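Local coordinates for protein putative aminomethyltransferase (PDB 3TTG) that is a putative aminomethyltransferase that probably binds folate, as members of the glycine cleavage T-protein family do, although its own reaction is not established, at residues K69-E72 against K73-S76; F242-A246 against G247-V251; P265-R268 against L269-G273. One frame throughout, in Å; residues are numbered along the deposited sequence.

Contact 1: residues K69-E72 against K73-S76; sequences KQDE and KSLS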
# COMPACT_ATOMS: atom_id res chain seq x y z
N LYS A 69 8.28 -7.78 -18.55
CA LYS A 69 7.57 -6.87 -19.45
C LYS A 69 7.74 -5.40 -19.05
O LYS A 69 7.63 -4.52 -19.92
CB LYS A 69 6.06 -7.21 -19.54
CG LYS A 69 5.15 -6.67 -18.39
CD LYS A 69 4.07 -5.68 -18.86
CE LYS A 69 4.51 -4.26 -19.19
NZ LYS A 69 4.96 -4.05 -20.60
N GLN A 70 7.94 -5.15 -17.74
CA GLN A 70 8.06 -3.80 -17.19
C GLN A 70 9.08 -2.94 -17.95
O GLN A 70 10.21 -3.39 -18.18
CB GLN A 70 8.44 -3.87 -15.70
CG GLN A 70 8.05 -2.63 -14.94
CD GLN A 70 8.41 -2.71 -13.48
OE1 GLN A 70 8.28 -3.75 -12.83
NE2 GLN A 70 8.92 -1.64 -12.94
N ASP A 71 8.69 -1.69 -18.31
CA ASP A 71 9.56 -0.73 -19.05
C ASP A 71 10.63 -0.07 -18.13
O ASP A 71 10.62 -0.26 -16.91
CB ASP A 71 8.74 0.36 -19.74
CG ASP A 71 7.45 -0.14 -20.39
OD1 ASP A 71 6.50 -0.48 -19.64
OD2 ASP A 71 7.40 -0.18 -21.64
N GLU A 72 11.55 0.70 -18.73
CA GLU A 72 12.70 1.32 -18.04
C GLU A 72 12.35 2.30 -16.90
O GLU A 72 12.97 2.22 -15.84
CB GLU A 72 13.66 2.03 -19.04
CG GLU A 72 13.05 3.06 -19.99
CD GLU A 72 14.07 3.77 -20.87
OE1 GLU A 72 14.60 4.83 -20.45
OE2 GLU A 72 14.34 3.26 -21.98
N LYS A 73 11.42 3.25 -17.10
CA LYS A 73 11.14 4.21 -16.00
C LYS A 73 9.74 3.91 -15.37
O LYS A 73 9.11 4.79 -14.82
CB LYS A 73 11.22 5.65 -16.52
CG LYS A 73 12.61 6.06 -16.99
CD LYS A 73 12.57 7.44 -17.69
CE LYS A 73 13.88 7.84 -18.33
NZ LYS A 73 13.75 9.08 -19.14
N SER A 74 9.30 2.66 -15.41
CA SER A 74 8.03 2.28 -14.88
C SER A 74 8.17 1.72 -13.48
O SER A 74 9.22 1.15 -13.08
CB SER A 74 7.33 1.26 -15.78
OG SER A 74 5.92 1.44 -15.73
N LEU A 75 7.07 1.82 -12.74
CA LEU A 75 6.96 1.23 -11.44
C LEU A 75 5.88 0.15 -11.49
O LEU A 75 4.84 0.38 -12.09
CB LEU A 75 6.57 2.29 -10.43
CG LEU A 75 6.68 1.91 -8.97
CD1 LEU A 75 8.07 1.91 -8.53
CD2 LEU A 75 5.90 2.90 -8.15
N SER A 76 6.08 -0.95 -10.82
CA SER A 76 5.03 -1.97 -10.72
C SER A 76 4.88 -2.42 -9.28
O SER A 76 5.76 -2.15 -8.45
CB SER A 76 5.36 -3.14 -11.62
OG SER A 76 6.43 -3.80 -10.99
O HOH W 1 11.83 1.42 -13.79
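The carbonyl oxygen of S74 is held by the side-chain amide of Q70, at 2.8 Å from NE2 to O, and a water 2.7 Å from the same O probably donates as well. Q70 NE2 comes in above the plane of this carbonyl, and its N-H...O angle of 135° marks a bent bond, yet S74 O lies close to the plane of the Q70 amide. The other end of the amide is held too: S76 OG donates to Q70 OE1 over 2.6 Å, again from above the carbonyl plane. A glutamine suits this place because one flat group both donates and accepts, and it reaches across because CG stands anti to the backbone N (chi1 -157°) and the chain then runs straight out. Q70 NE2 has a further partner in C93 O of strand 87-96, so the amide is fixed against flipping. A leucine in its place would probably leave S76 OG without its acceptor and S74 O with one donor fewer, loosening the loop from the strand.

At the bend, E72 and K73 extend side by side into solvent; E72 OE1 and K73 NZ stay 4.5 Å apart, too far for a salt bridge, though their charges probably attract. The same water, 2.5 Å from E72 O, may span the mouth of the bend. L75 turns its side chain the other way, into the interior against W92 and F162. D71 to S74 form a type I beta turn, which Q70 and S76 flank, leading into edge strand 75-81 of the antiparallel sheet.

Contact 2: residues F242-A246 against G247-V251; sequences FPAEA and GLDSV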
# COMPACT_ATOMS: atom_id res chain seq x y z
N PHE A 242 -5.19 -13.82 0.57
CA PHE A 242 -4.82 -13.97 -0.84
C PHE A 242 -4.85 -12.65 -1.52
O PHE A 242 -5.68 -11.82 -1.14
CB PHE A 242 -5.78 -14.87 -1.58
CG PHE A 242 -5.86 -16.30 -1.08
CD1 PHE A 242 -4.75 -17.11 -1.09
CD2 PHE A 242 -7.07 -16.85 -0.71
CE1 PHE A 242 -4.83 -18.45 -0.68
CE2 PHE A 242 -7.15 -18.18 -0.29
CZ PHE A 242 -6.03 -18.98 -0.33
N PRO A 243 -4.04 -12.42 -2.57
CA PRO A 243 -4.12 -11.13 -3.32
C PRO A 243 -5.53 -10.77 -3.81
O PRO A 243 -5.95 -9.61 -3.70
CB PRO A 243 -3.18 -11.39 -4.51
CG PRO A 243 -2.21 -12.34 -4.02
CD PRO A 243 -3.01 -13.31 -3.16
N ALA A 244 -6.27 -11.74 -4.35
CA ALA A 244 -7.64 -11.47 -4.83
C ALA A 244 -8.61 -11.13 -3.69
O ALA A 244 -9.47 -10.27 -3.86
CB ALA A 244 -8.17 -12.60 -5.62
N GLU A 245 -8.43 -11.73 -2.51
CA GLU A 245 -9.24 -11.34 -1.34
C GLU A 245 -9.00 -9.87 -1.01
O GLU A 245 -9.93 -9.14 -0.71
CB GLU A 245 -8.91 -12.19 -0.13
CG GLU A 245 -9.37 -13.60 -0.29
CD GLU A 245 -9.06 -14.44 0.93
OE1 GLU A 245 -7.99 -14.25 1.56
OE2 GLU A 245 -9.90 -15.31 1.25
N ALA A 246 -7.75 -9.45 -1.06
CA ALA A 246 -7.34 -8.04 -0.82
C ALA A 246 -7.73 -7.03 -1.92
O ALA A 246 -7.54 -5.83 -1.70
CB ALA A 246 -5.85 -7.99 -0.58
N GLY A 247 -8.34 -7.47 -3.03
CA GLY A 247 -8.70 -6.57 -4.10
C GLY A 247 -7.50 -6.05 -4.89
O GLY A 247 -7.62 -5.02 -5.55
N LEU A 248 -6.35 -6.73 -4.85
CA LEU A 248 -5.11 -6.24 -5.40
C LEU A 248 -4.46 -7.19 -6.43
O LEU A 248 -3.34 -6.94 -6.83
CB LEU A 248 -4.15 -5.96 -4.26
CG LEU A 248 -4.50 -4.76 -3.42
CD1 LEU A 248 -3.52 -4.66 -2.25
CD2 LEU A 248 -4.38 -3.48 -4.26
N ASP A 249 -5.15 -8.20 -6.88
CA ASP A 249 -4.60 -9.06 -7.90
C ASP A 249 -4.56 -8.33 -9.29
O ASP A 249 -3.67 -8.64 -10.06
CB ASP A 249 -5.33 -10.39 -8.02
CG ASP A 249 -6.78 -10.31 -8.40
OD1 ASP A 249 -7.50 -9.48 -7.80
OD2 ASP A 249 -7.20 -11.12 -9.27
N SER A 250 -5.43 -7.34 -9.57
CA SER A 250 -5.36 -6.61 -10.85
C SER A 250 -4.06 -5.76 -10.92
O SER A 250 -3.43 -5.73 -11.94
CB SER A 250 -6.59 -5.73 -11.04
OG SER A 250 -6.48 -4.97 -12.23
N VAL A 251 -3.61 -5.18 -9.82
CA VAL A 251 -2.37 -4.36 -9.83
C VAL A 251 -1.06 -5.12 -9.40
O VAL A 251 0.05 -4.73 -9.81
CB VAL A 251 -2.61 -3.09 -8.95
CG1 VAL A 251 -2.81 -3.43 -7.49
CG2 VAL A 251 -1.47 -2.10 -9.08
O HOH W 2 -10.31 -9.41 -6.27
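G247, A246 and D249 bury much of the surface in this turn, where a short helical stretch ends and the chain swings into the next helix. G247 adopts a left-handed backbone conformation (phi 71°) that glycine tolerates best, and a CB there would run into the carbonyl oxygen of A246. Its N donates to A244 O over 3.1 Å. One residue on, L248 N reaches back to P243 O at 3.1 Å in a nearly straight bond of 167°.

An alanine fits just before the glycine, the CB of A246 lying 4.4 Å from L248 CD1 and packed against L237 and Y327. D249 bends back over the turn, and its OD1 comes to 3.6 Å from A244 CA. CG sits between the backbone N and the carbonyl carbon (chi1 62°), bringing the carboxylate alongside A244, while OD2 bonds to Y255 OH. A water appears to link D249 OD1 with A244 O.

P243 and L248, bracketing the turn, each pack on F79 of strand 75-81. The two backbone bonds, one inside the other, and the positive phi of G247 define a Schellman motif.

Contact 3: residues P265-R268 against L269-G273; sequences PVTR and LKFQG
T267 and F271, one helical turn apart, form a tight pair near the surface, lying side by side: the methyl CG2 of T267 is 3.5 Å from F271 CD2, at the rim of the ring. T267 O meets that ring edge as well, near the ring plane and 3.2 Å from CD2, while also accepting F271 N in a helical bond of 3.0 Å. The threonine can offer its methyl because CG2 is anti to the backbone N (chi1 -54° for OG1), an orientation that sends the hydroxyl back to Q263 O. Branched and half polar, it serves the helix backbone and the ring at once.

The backbone is equally close-knit, L269 N bonding to P265 O and K270 N to V266 O. V266 faces the protein, among A85, V253, Y255 and Y260. This is helix 263-271, which opens on Q263 and E264; they form the Gln-Glu end of a Lys-Gly-Cys-Tyr-x-Gly-Gln-Glu run like the signature of YgfZ-type relatives of the T-protein. At its C terminus R268 O takes two donors, Q272 N at 2.8 Å and G273 N at 2.8 Å. The second bond spans five residues, widening the last turn. G273 fits because a CB on it would be crowded by L269 CA.

By contrast, the solvent side is looser, and long polar chains suit it. R268 bends at chi3 (28°), carrying NE back to a salt bridge with E264. Q272 OE1 rests lightly, 3.8 Å from R268 CA, and K270 extends toward D249, short of a salt bridge.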
# COMPACT_ATOMS: atom_id res chain seq x y z
N PRO A 265 -2.17 -21.93 -7.28
CA PRO A 265 -3.34 -21.62 -6.42
C PRO A 265 -3.95 -20.24 -6.72
O PRO A 265 -5.16 -20.11 -6.71
CB PRO A 265 -2.73 -21.69 -5.00
CG PRO A 265 -1.57 -22.58 -5.15
CD PRO A 265 -0.99 -22.19 -6.45
N VAL A 266 -3.12 -19.23 -7.07
CA VAL A 266 -3.57 -17.90 -7.49
C VAL A 266 -4.49 -18.02 -8.69
O VAL A 266 -5.58 -17.45 -8.73
CB VAL A 266 -2.35 -17.00 -7.86
CG1 VAL A 266 -2.70 -15.88 -8.83
CG2 VAL A 266 -1.75 -16.44 -6.63
N THR A 267 -4.05 -18.85 -9.67
CA THR A 267 -4.77 -19.00 -10.93
C THR A 267 -6.01 -19.81 -10.75
O THR A 267 -7.06 -19.45 -11.30
CB THR A 267 -3.86 -19.55 -12.04
OG1 THR A 267 -2.70 -18.72 -12.15
CG2 THR A 267 -4.56 -19.54 -13.37
N ARG A 268 -5.93 -20.89 -10.01
CA ARG A 268 -7.10 -21.72 -9.71
C ARG A 268 -8.21 -20.89 -8.99
O ARG A 268 -9.37 -21.01 -9.37
CB ARG A 268 -6.69 -22.93 -8.86
CG ARG A 268 -7.84 -23.86 -8.56
CD ARG A 268 -7.42 -25.22 -8.06
NE ARG A 268 -6.14 -25.21 -7.36
CZ ARG A 268 -5.93 -24.93 -6.07
NH1 ARG A 268 -6.96 -24.62 -5.28
NH2 ARG A 268 -4.70 -24.96 -5.57
N LEU A 269 -7.86 -20.12 -7.96
CA LEU A 269 -8.81 -19.25 -7.24
C LEU A 269 -9.54 -18.35 -8.25
O LEU A 269 -10.76 -18.27 -8.25
CB LEU A 269 -8.10 -18.40 -6.17
CG LEU A 269 -9.01 -17.37 -5.46
CD1 LEU A 269 -10.21 -18.05 -4.77
CD2 LEU A 269 -8.22 -16.49 -4.50
N LYS A 270 -8.79 -17.75 -9.16
CA LYS A 270 -9.31 -16.85 -10.17
C LYS A 270 -10.28 -17.52 -11.15
O LYS A 270 -11.37 -17.02 -11.28
CB LYS A 270 -8.13 -16.24 -10.93
CG LYS A 270 -8.50 -15.37 -12.11
CD LYS A 270 -9.15 -14.09 -11.65
CE LYS A 270 -9.12 -13.14 -12.79
NZ LYS A 270 -9.96 -11.96 -12.52
N PHE A 271 -9.90 -18.65 -11.80
CA PHE A 271 -10.65 -19.28 -12.87
C PHE A 271 -11.65 -20.37 -12.43
O PHE A 271 -12.61 -20.61 -13.15
CB PHE A 271 -9.65 -19.88 -13.88
CG PHE A 271 -8.92 -18.82 -14.67
CD1 PHE A 271 -9.44 -18.33 -15.85
CD2 PHE A 271 -7.74 -18.27 -14.21
CE1 PHE A 271 -8.77 -17.34 -16.56
CE2 PHE A 271 -7.07 -17.29 -14.93
CZ PHE A 271 -7.61 -16.81 -16.08
N GLN A 272 -11.41 -21.07 -11.34
CA GLN A 272 -12.31 -22.16 -10.96
C GLN A 272 -12.87 -21.99 -9.56
O GLN A 272 -14.00 -22.39 -9.30
CB GLN A 272 -11.57 -23.52 -11.06
CG GLN A 272 -11.38 -24.02 -12.51
CD GLN A 272 -10.11 -23.55 -13.21
OE1 GLN A 272 -9.05 -23.35 -12.59
NE2 GLN A 272 -10.18 -23.41 -14.54
N GLY A 273 -12.08 -21.42 -8.68
CA GLY A 273 -12.45 -21.22 -7.31
C GLY A 273 -13.39 -20.07 -7.12
O GLY A 273 -13.76 -19.35 -8.06

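From the N terminus the three contacts come in series, and none encloses or crosses another. Contact 1 closes the turn after helix 55-60 and starts strand 75-81. Farther along that strand lie F79 and L81, against which residues of contact 2 pack, although contacts 1 and 2 themselves stay about 5 Å apart at their nearest atoms. Contact 2 closes the bend leading to helix 249-252, and contact 3 finishes the following helix, 263-271. These last two touch: F242 CD2 and A244 CB each lie 4.0 Å from L269 CD2, setting one helix against the preceding turn. Past G273 the chain enters strand 277-284 of the C-terminal barrel region, where R277 holds E245 of contact 2.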